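Local coordinates for protein beta-glucosidase (Chaetomella raphigera, PDB 6JXG) that probably hydrolyses terminal, non-reducing beta-D-glucosyl residues to release beta-D-glucose during cellulose breakdown, at residues L86-E97 against V318-I329; Q106-I114 against N134-M145. All coordinates share one frame; numbering follows the deposited sequence.

Contact 1 of 2, residues L86-E97 against V318-I329; sequences LIYSRGLALGQE and VQADHKQVARAI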
loop_
_atom_site.group_PDB
_atom_site.type_symbol
_atom_site.label_atom_id
_atom_site.label_comp_id
_atom_site.label_asym_id
_atom_site.label_seq_id
_atom_site.Cartn_x
_atom_site.Cartn_y
_atom_site.Cartn_z
ATOM N N LEU A 86 0.394 0.529 -14.017
ATOM C CA LEU A 86 1.092 1.593 -13.301
ATOM C C LEU A 86 1.712 1.044 -12.036
ATOM O O LEU A 86 2.773 1.504 -11.630
ATOM C CB LEU A 86 0.123 2.733 -12.963
ATOM C CG LEU A 86 -0.296 3.534 -14.174
ATOM C CD1 LEU A 86 -1.289 4.592 -13.743
ATOM C CD2 LEU A 86 0.920 4.144 -14.905
ATOM N N ILE A 87 1.003 0.092 -11.363
ATOM C CA ILE A 87 1.481 -0.463 -10.144
ATOM C C ILE A 87 2.814 -1.173 -10.440
ATOM O O ILE A 87 3.806 -0.991 -9.696
ATOM C CB ILE A 87 0.479 -1.471 -9.557
ATOM C CG1 ILE A 87 -0.813 -0.744 -9.231
ATOM C CG2 ILE A 87 1.100 -2.090 -8.304
ATOM C CD1 ILE A 87 -2.007 -1.558 -8.743
ATOM N N TYR A 88 2.828 -1.965 -11.524
ATOM C CA TYR A 88 4.035 -2.695 -11.866
ATOM C C TYR A 88 5.146 -1.711 -12.173
ATOM O O TYR A 88 6.231 -1.857 -11.637
ATOM C CB TYR A 88 3.801 -3.593 -13.095
ATOM C CG TYR A 88 5.075 -4.139 -13.613
ATOM C CD1 TYR A 88 5.636 -5.281 -13.054
ATOM C CD2 TYR A 88 5.791 -3.473 -14.662
ATOM C CE1 TYR A 88 6.857 -5.814 -13.524
ATOM C CE2 TYR A 88 7.006 -4.015 -15.117
ATOM C CZ TYR A 88 7.523 -5.167 -14.523
ATOM O OH TYR A 88 8.743 -5.685 -14.932
ATOM N N SER A 89 4.868 -0.681 -12.986
ATOM C CA SER A 89 5.885 0.287 -13.338
ATOM C C SER A 89 6.502 1.076 -12.151
ATOM O O SER A 89 7.691 1.337 -12.115
ATOM C CB SER A 89 5.386 1.290 -14.400
ATOM O OG SER A 89 5.198 0.586 -15.630
ATOM N N ARG A 90 5.696 1.450 -11.170
ATOM C CA ARG A 90 6.254 2.052 -9.929
ATOM C C ARG A 90 7.207 1.116 -9.216
ATOM O O ARG A 90 8.296 1.525 -8.762
ATOM C CB ARG A 90 5.095 2.447 -9.011
ATOM C CG ARG A 90 5.522 2.950 -7.656
ATOM C CD ARG A 90 4.268 3.435 -6.975
ATOM N NE ARG A 90 4.404 3.773 -5.554
ATOM C CZ ARG A 90 4.401 2.920 -4.534
ATOM N NH1 ARG A 90 4.432 1.622 -4.746
ATOM N NH2 ARG A 90 4.474 3.394 -3.275
ATOM N N GLY A 91 6.885 -0.176 -9.196
ATOM C CA GLY A 91 7.783 -1.132 -8.565
ATOM C C GLY A 91 9.099 -1.312 -9.312
ATOM O O GLY A 91 10.228 -1.336 -8.704
ATOM N N LEU A 92 8.975 -1.398 -10.611
ATOM C CA LEU A 92 10.173 -1.456 -11.481
ATOM C C LEU A 92 11.053 -0.225 -11.264
ATOM O O LEU A 92 12.300 -0.312 -11.101
ATOM C CB LEU A 92 9.785 -1.597 -12.976
ATOM C CG LEU A 92 10.922 -1.768 -13.975
ATOM C CD1 LEU A 92 11.578 -3.154 -13.820
ATOM C CD2 LEU A 92 10.447 -1.553 -15.430
ATOM N N ALA A 93 10.422 0.947 -11.266
ATOM C CA ALA A 93 11.179 2.185 -11.140
ATOM C C ALA A 93 11.865 2.276 -9.766
ATOM O O ALA A 93 13.033 2.631 -9.688
ATOM C CB ALA A 93 10.255 3.351 -11.358
ATOM N N LEU A 94 11.166 1.869 -8.705
ATOM C CA LEU A 94 11.771 1.858 -7.359
ATOM C C LEU A 94 12.940 0.914 -7.307
ATOM O O LEU A 94 14.021 1.221 -6.773
ATOM C CB LEU A 94 10.787 1.295 -6.338
ATOM C CG LEU A 94 10.770 1.740 -4.910
ATOM C CD1 LEU A 94 10.102 0.710 -4.011
ATOM C CD2 LEU A 94 11.885 2.588 -4.271
ATOM N N GLY A 95 12.694 -0.285 -7.805
ATOM C CA GLY A 95 13.756 -1.280 -7.790
ATOM C C GLY A 95 14.966 -0.896 -8.630
ATOM O O GLY A 95 16.125 -1.205 -8.231
ATOM N N GLN A 96 14.731 -0.258 -9.766
ATOM C CA GLN A 96 15.865 0.341 -10.531
ATOM C C GLN A 96 16.743 1.290 -9.746
ATOM O O GLN A 96 18.026 1.192 -9.762
ATOM C CB GLN A 96 15.375 1.002 -11.814
ATOM C CG GLN A 96 14.941 -0.042 -12.830
ATOM C CD GLN A 96 14.252 0.551 -13.998
ATOM O OE1 GLN A 96 13.762 1.698 -13.960
ATOM N NE2 GLN A 96 14.185 -0.238 -15.071
ATOM N N GLU A 97 16.093 2.181 -8.997
ATOM C CA GLU A 97 16.841 3.087 -8.148
ATOM C C GLU A 97 17.629 2.339 -7.016
ATOM O O GLU A 97 18.781 2.694 -6.698
ATOM C CB GLU A 97 15.957 4.207 -7.572
ATOM C CG GLU A 97 15.359 5.069 -8.659
ATOM C CD GLU A 97 14.735 6.404 -8.247
ATOM O OE1 GLU A 97 14.772 6.843 -7.063
ATOM O OE2 GLU A 97 14.133 7.016 -9.201
ATOM N N VAL A 318 20.106 8.739 -9.375
ATOM C CA VAL A 318 19.443 7.567 -9.952
ATOM C C VAL A 318 18.011 7.856 -10.446
ATOM O O VAL A 318 17.291 6.926 -10.737
ATOM C CB VAL A 318 19.465 6.389 -8.937
ATOM C CG1 VAL A 318 20.890 5.983 -8.545
ATOM C CG2 VAL A 318 18.699 6.704 -7.692
ATOM N N GLN A 319 17.582 9.099 -10.514
ATOM C CA GLN A 319 16.177 9.426 -10.838
ATOM C C GLN A 319 15.732 8.959 -12.204
ATOM O O GLN A 319 14.562 8.665 -12.388
ATOM C CB GLN A 319 15.915 10.901 -10.758
ATOM C CG GLN A 319 16.065 11.417 -9.320
ATOM C CD GLN A 319 15.817 12.901 -9.255
ATOM O OE1 GLN A 319 14.712 13.351 -9.457
ATOM N NE2 GLN A 319 16.879 13.675 -9.019
ATOM N N ALA A 320 16.661 8.947 -13.149
ATOM C CA ALA A 320 16.373 8.492 -14.484
ATOM C C ALA A 320 15.080 9.209 -14.984
ATOM O O ALA A 320 14.951 10.411 -14.769
ATOM C CB ALA A 320 16.293 6.965 -14.500
ATOM N N ASP A 321 14.169 8.490 -15.641
ATOM C CA ASP A 321 12.925 9.033 -16.171
ATOM C C ASP A 321 11.750 8.647 -15.256
ATOM O O ASP A 321 10.588 8.601 -15.683
ATOM C CB ASP A 321 12.692 8.504 -17.619
ATOM C CG ASP A 321 12.637 7.003 -17.691
ATOM O OD1 ASP A 321 12.139 6.511 -18.701
ATOM O OD2 ASP A 321 13.034 6.292 -16.764
ATOM N N HIS A 322 12.054 8.367 -13.983
ATOM C CA HIS A 322 11.009 7.823 -13.073
ATOM C C HIS A 322 9.941 8.799 -12.678
ATOM O O HIS A 322 8.915 8.394 -12.115
ATOM C CB HIS A 322 11.681 7.223 -11.832
ATOM C CG HIS A 322 12.621 6.106 -12.160
ATOM N ND1 HIS A 322 13.797 5.886 -11.453
ATOM C CD2 HIS A 322 12.599 5.181 -13.153
ATOM C CE1 HIS A 322 14.419 4.845 -11.969
ATOM N NE2 HIS A 322 13.728 4.411 -13.005
ATOM N N LYS A 323 10.131 10.094 -12.974
ATOM C CA LYS A 323 9.056 11.038 -12.709
ATOM C C LYS A 323 7.833 10.757 -13.563
ATOM O O LYS A 323 6.731 11.249 -13.292
ATOM C CB LYS A 323 9.526 12.488 -12.875
ATOM C CG LYS A 323 9.722 12.932 -14.301
ATOM C CD LYS A 323 10.151 14.383 -14.351
ATOM C CE LYS A 323 10.036 14.777 -15.812
ATOM N NZ LYS A 323 10.351 16.179 -16.063
ATOM N N GLN A 324 8.004 9.991 -14.621
ATOM C CA GLN A 324 6.875 9.798 -15.596
ATOM C C GLN A 324 5.793 8.942 -14.932
ATOM O O GLN A 324 4.585 9.313 -14.836
ATOM C CB GLN A 324 7.461 9.210 -16.912
ATOM C CG GLN A 324 8.454 10.287 -17.426
ATOM C CD GLN A 324 9.143 9.988 -18.751
ATOM O OE1 GLN A 324 8.906 8.976 -19.384
ATOM N NE2 GLN A 324 9.982 10.938 -19.183
ATOM N N VAL A 325 6.228 7.817 -14.380
ATOM C CA VAL A 325 5.262 6.963 -13.665
ATOM C C VAL A 325 4.794 7.655 -12.396
ATOM O O VAL A 325 3.653 7.513 -12.052
ATOM C CB VAL A 325 5.809 5.535 -13.384
ATOM C CG1 VAL A 325 6.904 5.543 -12.352
ATOM C CG2 VAL A 325 4.660 4.647 -12.905
ATOM N N ALA A 326 5.648 8.443 -11.742
ATOM C CA ALA A 326 5.223 9.208 -10.584
ATOM C C ALA A 326 4.045 10.187 -10.941
ATOM O O ALA A 326 3.022 10.263 -10.246
ATOM C CB ALA A 326 6.391 9.896 -9.913
ATOM N N ARG A 327 4.178 10.881 -12.062
ATOM C CA ARG A 327 3.115 11.743 -12.533
ATOM C C ARG A 327 1.870 10.970 -12.927
ATOM O O ARG A 327 0.747 11.384 -12.632
ATOM C CB ARG A 327 3.586 12.601 -13.702
ATOM C CG ARG A 327 2.555 13.695 -14.045
ATOM C CD ARG A 327 3.106 14.530 -15.149
ATOM N NE ARG A 327 2.117 15.522 -15.579
ATOM C CZ ARG A 327 2.445 16.645 -16.198
ATOM N NH1 ARG A 327 3.719 16.943 -16.424
ATOM N NH2 ARG A 327 1.501 17.487 -16.593
ATOM N N ALA A 328 2.020 9.836 -13.617
ATOM C CA ALA A 328 0.871 9.107 -14.080
ATOM C C ALA A 328 0.017 8.583 -12.902
ATOM O O ALA A 328 -1.211 8.645 -12.960
ATOM C CB ALA A 328 1.278 7.977 -15.017
ATOM N N ILE A 329 0.661 8.141 -11.825
ATOM C CA ILE A 329 -0.078 7.732 -10.614
ATOM C C ILE A 329 -0.649 8.897 -9.821
ATOM O O ILE A 329 -1.770 8.784 -9.311
ATOM C CB ILE A 329 0.829 6.819 -9.755
ATOM C CG1 ILE A 329 1.095 5.511 -10.525
ATOM C CG2 ILE A 329 0.231 6.591 -8.369
ATOM C CD1 ILE A 329 2.154 4.640 -9.981
#
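His322 meets Glu97 and Gln96 at one end of a near-antiparallel helix pair, in which helix 84-100 of the TIM-barrel-like N-terminal domain of this family 3 glycoside hydrolase packs against 323-332. The imidazole is gripped through both nitrogens. ND1 of His322 gives a short hydrogen bond of 2.5 Å to Glu97 OE2, which lies in the ring plane and uses the lone pair pointing away from OE1. NE2 of His322 donates to Gln96 OE1 at 2.9 Å, this acceptor being tilted out of the ring plane. Two such acceptors would probably favour the doubly protonated, positively charged ring. One face of the ring takes a CH-pi contact from Ala93 CB, 3.9 Å from the centroid of His322, while Ala93 O sits over the rim of the same face. Opposite, Ala320 CB covers part of the other face from within the type II' turn Gln319-His322.

Further along the pair, the packing is apolar. Val325 is a knob in the hole formed by Leu86, Ser89, Arg90 and Ala93. With CG2 opposite the backbone N and CG1 between N and the carbonyl carbon (chi1 70°), the valine puts CG2 against Ser89 CB at 3.7 Å and turns CG1 to Ala93. Leu86 and Ile329 lie alongside one another pointing opposite ways, Leu86 CB against Ile329 CG1, and Leu86 CD2 also touches Ala328 CB. The segment axes come within 9.5 Å at 145°.

Outside this shell, Thr70 OG1 also bonds Glu97 OE2, so that oxygen has two partners, and Arg90 sends NH2 to the carbonyl of Pro73. The Ile329 side chain runs nearly perpendicular to the aliphatic part of that arginine, its CD1 3.8 Å from Arg90 CB.

Contact 2 of 2, residues Q106-I114 against N134-M145; sequences QLGPVAGPI and NGLAMSNTITGM
Met138 curls back on itself, chi2 -63° and chi3 -65°, and the two bends carry its thioether up from the helix against Pro109 and Ala111. Met145 is straight as far as SD and then turns (chi3 75°), which lays its methyl beside Gln106 and Gly108. The two methionines belong to helix 131-147, and the loop they meet follows strand 105-106, so the contact folds a beta-alpha unit of the TIM-barrel-like domain onto itself.

Pro109, reached through a cis peptide, buries more surface against the helix than any other residue of the loop segment. Its CG lies 3.6 Å from Met138 CE and also faces Thr141 CG2, while its CD rests 3.6 Å from Ile142 CG1, the two side chains crossing at about a right angle. Met138 CE is shared with Ala111 CB at 3.7 Å, and Met138 SD lies beside the backbone of Val110 and Ala111. At the other end, Met145 CE sits 3.4 Å from Gly108 O and packs against Gln106 CB. An alanine in place of Met138 would remove the thioether and is likely to open a gap between Pro109 CG and Ala111 CB, where the one methyl now touches both.

Helix 184-191 adds Pro185 and Phe186 against Ala111, and Ala154 of strand 151-157 touches Met138.

Near Ile114 the contact becomes polar. One water accepts from Asn134 ND2 at 2.9 Å and donates to Val110 O and to Pro113 O, each at 2.7 Å; Asn134 ND2 also bonds Ser128 O. Asn134 OD1, by contrast, is buried with no partner in the model. No direct hydrogen bond joins loop and helix, which implies that adhesion rests on the fit of apolar groups, with a single water bridging the backbone carbonyls to the asparagine.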
loop_
_atom_site.group_PDB
_atom_site.type_symbol
_atom_site.label_atom_id
_atom_site.label_comp_id
_atom_site.label_asym_id
_atom_site.label_seq_id
_atom_site.Cartn_x
_atom_site.Cartn_y
_atom_site.Cartn_z
ATOM N N GLN A 106 15.064 -3.789 -0.425
ATOM C CA GLN A 106 14.251 -2.581 -0.312
ATOM C C GLN A 106 13.047 -2.912 0.555
ATOM O O GLN A 106 12.286 -3.837 0.222
ATOM C CB GLN A 106 13.820 -2.099 -1.688
ATOM C CG GLN A 106 13.232 -0.705 -1.701
ATOM C CD GLN A 106 14.164 0.375 -1.224
ATOM O OE1 GLN A 106 15.393 0.273 -1.321
ATOM N NE2 GLN A 106 13.580 1.469 -0.749
ATOM N N LEU A 107 12.816 -2.101 1.611
ATOM C CA LEU A 107 11.872 -2.509 2.661
ATOM C C LEU A 107 10.449 -2.082 2.281
ATOM O O LEU A 107 9.914 -1.094 2.818
ATOM C CB LEU A 107 12.333 -1.938 4.038
ATOM C CG LEU A 107 13.700 -2.515 4.467
ATOM C CD1 LEU A 107 14.154 -1.835 5.731
ATOM C CD2 LEU A 107 13.699 -4.035 4.630
ATOM N N GLY A 108 9.875 -2.790 1.314
ATOM C CA GLY A 108 8.442 -2.691 0.976
ATOM C C GLY A 108 8.158 -3.756 -0.105
ATOM O O GLY A 108 9.085 -4.410 -0.624
ATOM N N PRO A 109 6.909 -3.891 -0.524
ATOM C CA PRO A 109 5.788 -3.093 -0.189
ATOM C C PRO A 109 5.036 -3.577 1.088
ATOM O O PRO A 109 5.451 -4.466 1.757
ATOM C CB PRO A 109 4.902 -3.194 -1.413
ATOM C CG PRO A 109 5.121 -4.624 -1.926
ATOM C CD PRO A 109 6.558 -4.940 -1.492
ATOM N N VAL A 110 3.972 -2.854 1.421
ATOM C CA VAL A 110 3.268 -3.030 2.676
ATOM C C VAL A 110 1.936 -3.733 2.500
ATOM O O VAL A 110 0.993 -3.171 1.915
ATOM C CB VAL A 110 3.081 -1.648 3.354
ATOM C CG1 VAL A 110 2.214 -1.787 4.588
ATOM C CG2 VAL A 110 4.433 -0.993 3.719
ATOM N N ALA A 111 1.884 -4.986 2.954
ATOM C CA ALA A 111 0.638 -5.784 3.056
ATOM C C ALA A 111 -0.074 -5.724 4.399
ATOM O O ALA A 111 -1.209 -6.221 4.505
ATOM C CB ALA A 111 0.908 -7.241 2.785
ATOM N N GLY A 112 0.612 -5.223 5.427
ATOM C CA GLY A 112 0.112 -5.177 6.835
ATOM C C GLY A 112 0.723 -3.906 7.441
ATOM O O GLY A 112 1.942 -3.763 7.570
ATOM N N PRO A 113 -0.106 -2.952 7.850
ATOM C CA PRO A 113 -1.556 -2.977 7.926
ATOM C C PRO A 113 -2.261 -2.959 6.534
ATOM O O PRO A 113 -1.749 -2.343 5.538
ATOM C CB PRO A 113 -1.855 -1.692 8.626
ATOM C CG PRO A 113 -0.746 -0.741 8.184
ATOM C CD PRO A 113 0.455 -1.628 8.212
ATOM N N ILE A 114 -3.427 -3.578 6.467
ATOM C CA ILE A 114 -4.314 -3.394 5.315
ATOM C C ILE A 114 -5.112 -2.097 5.500
ATOM O O ILE A 114 -5.530 -1.471 4.517
ATOM C CB ILE A 114 -5.265 -4.590 5.049
ATOM C CG1 ILE A 114 -6.342 -4.737 6.130
ATOM C CG2 ILE A 114 -4.510 -5.924 4.857
ATOM C CD1 ILE A 114 -7.366 -5.869 5.799
ATOM N N ASN A 134 -5.500 -5.332 -2.661
ATOM C CA ASN A 134 -4.224 -5.319 -1.943
ATOM C C ASN A 134 -3.233 -6.357 -2.495
ATOM O O ASN A 134 -2.100 -6.037 -2.916
ATOM C CB ASN A 134 -4.493 -5.493 -0.455
ATOM C CG ASN A 134 -3.315 -5.137 0.424
ATOM O OD1 ASN A 134 -2.202 -5.611 0.214
ATOM N ND2 ASN A 134 -3.552 -4.250 1.399
ATOM N N GLY A 135 -3.686 -7.588 -2.581
ATOM C CA GLY A 135 -2.913 -8.677 -3.202
ATOM C C GLY A 135 -2.437 -8.443 -4.636
ATOM O O GLY A 135 -1.266 -8.621 -4.851
ATOM N N LEU A 136 -3.283 -7.953 -5.551
ATOM C CA LEU A 136 -2.848 -7.587 -6.906
ATOM C C LEU A 136 -1.801 -6.438 -6.893
ATOM O O LEU A 136 -0.839 -6.455 -7.673
ATOM C CB LEU A 136 -4.024 -7.227 -7.836
ATOM C CG LEU A 136 -4.573 -8.395 -8.703
ATOM C CD1 LEU A 136 -3.603 -9.001 -9.723
ATOM C CD2 LEU A 136 -5.063 -9.480 -7.812
ATOM N N ALA A 137 -1.988 -5.475 -6.011
ATOM C CA ALA A 137 -1.010 -4.417 -5.869
ATOM C C ALA A 137 0.349 -4.955 -5.345
ATOM O O ALA A 137 1.394 -4.582 -5.885
ATOM C CB ALA A 137 -1.528 -3.284 -5.018
ATOM N N MET A 138 0.307 -5.833 -4.356
ATOM C CA MET A 138 1.468 -6.479 -3.786
ATOM C C MET A 138 2.234 -7.244 -4.864
ATOM O O MET A 138 3.444 -7.016 -5.015
ATOM C CB MET A 138 1.135 -7.433 -2.615
ATOM C CG MET A 138 0.723 -6.805 -1.295
ATOM S SD MET A 138 1.911 -5.798 -0.501
ATOM C CE MET A 138 3.174 -7.017 -0.127
ATOM N N SER A 139 1.526 -8.083 -5.642
ATOM C CA SER A 139 2.197 -8.949 -6.605
ATOM C C SER A 139 2.761 -8.140 -7.757
ATOM O O SER A 139 3.938 -8.337 -8.149
ATOM C CB SER A 139 1.261 -10.070 -7.111
ATOM O OG SER A 139 0.155 -9.516 -7.760
ATOM N N ASN A 140 2.051 -7.108 -8.197
ATOM C CA ASN A 140 2.592 -6.328 -9.295
ATOM C C ASN A 140 3.767 -5.458 -8.821
ATOM O O ASN A 140 4.698 -5.251 -9.568
ATOM C CB ASN A 140 1.515 -5.458 -9.970
ATOM C CG ASN A 140 0.738 -6.223 -10.985
ATOM O OD1 ASN A 140 1.204 -6.446 -12.107
ATOM N ND2 ASN A 140 -0.451 -6.658 -10.598
ATOM N N THR A 141 3.691 -4.914 -7.604
ATOM C CA THR A 141 4.827 -4.128 -7.061
ATOM C C THR A 141 6.108 -4.971 -6.862
ATOM O O THR A 141 7.200 -4.595 -7.240
ATOM C CB THR A 141 4.446 -3.482 -5.716
ATOM O OG1 THR A 141 3.265 -2.639 -5.900
ATOM C CG2 THR A 141 5.604 -2.677 -5.219
ATOM N N ILE A 142 5.956 -6.137 -6.280
ATOM C CA ILE A 142 7.049 -7.045 -6.035
ATOM C C ILE A 142 7.643 -7.511 -7.354
ATOM O O ILE A 142 8.861 -7.580 -7.497
ATOM C CB ILE A 142 6.591 -8.203 -5.215
ATOM C CG1 ILE A 142 6.382 -7.679 -3.799
ATOM C CG2 ILE A 142 7.597 -9.369 -5.203
ATOM C CD1 ILE A 142 5.555 -8.614 -2.981
ATOM N N THR A 143 6.802 -7.855 -8.297
ATOM C CA THR A 143 7.335 -8.373 -9.587
ATOM C C THR A 143 8.145 -7.252 -10.263
ATOM O O THR A 143 9.195 -7.513 -10.859
ATOM C CB THR A 143 6.218 -8.887 -10.485
ATOM O OG1 THR A 143 5.506 -9.923 -9.798
ATOM C CG2 THR A 143 6.828 -9.405 -11.743
ATOM N N GLY A 144 7.667 -6.030 -10.203
ATOM C CA GLY A 144 8.403 -4.896 -10.698
ATOM C C GLY A 144 9.745 -4.728 -10.029
ATOM O O GLY A 144 10.791 -4.559 -10.676
ATOM N N MET A 145 9.718 -4.640 -8.719
ATOM C CA MET A 145 10.921 -4.418 -7.945
ATOM C C MET A 145 11.991 -5.478 -8.228
ATOM O O MET A 145 13.174 -5.157 -8.503
ATOM C CB MET A 145 10.576 -4.453 -6.465
ATOM C CG MET A 145 9.848 -3.221 -5.963
ATOM S SD MET A 145 9.246 -3.350 -4.251
ATOM C CE MET A 145 10.747 -3.153 -3.291
HETATM O O HOH W 1 -1.523 -2.861 2.914
#

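In the fold
From the N terminus the chain passes three helices and the first strands of the barrel-like sheet before helix 84-100, which supplies 86-97, then strand 105-106 and the loop 106-114. After a short excursion, helix 131-147 returns to that loop, and contact 2 closes locally within the barrel-like domain. The chain next builds strands 151-157, 196-199 and 228-231 before 318-329 comes back to helix 84-100, so contact 1 closes a much longer loop with contact 2 nested inside it. Helix 323-332 leads on to strand 335-339, at the edge of the second mixed sheet. Helix 84-100 touches both neighbours: Ile87 CG2 reaches Thr141 OG1 at 3.3 Å, and the contact centres are about 14 Å apart.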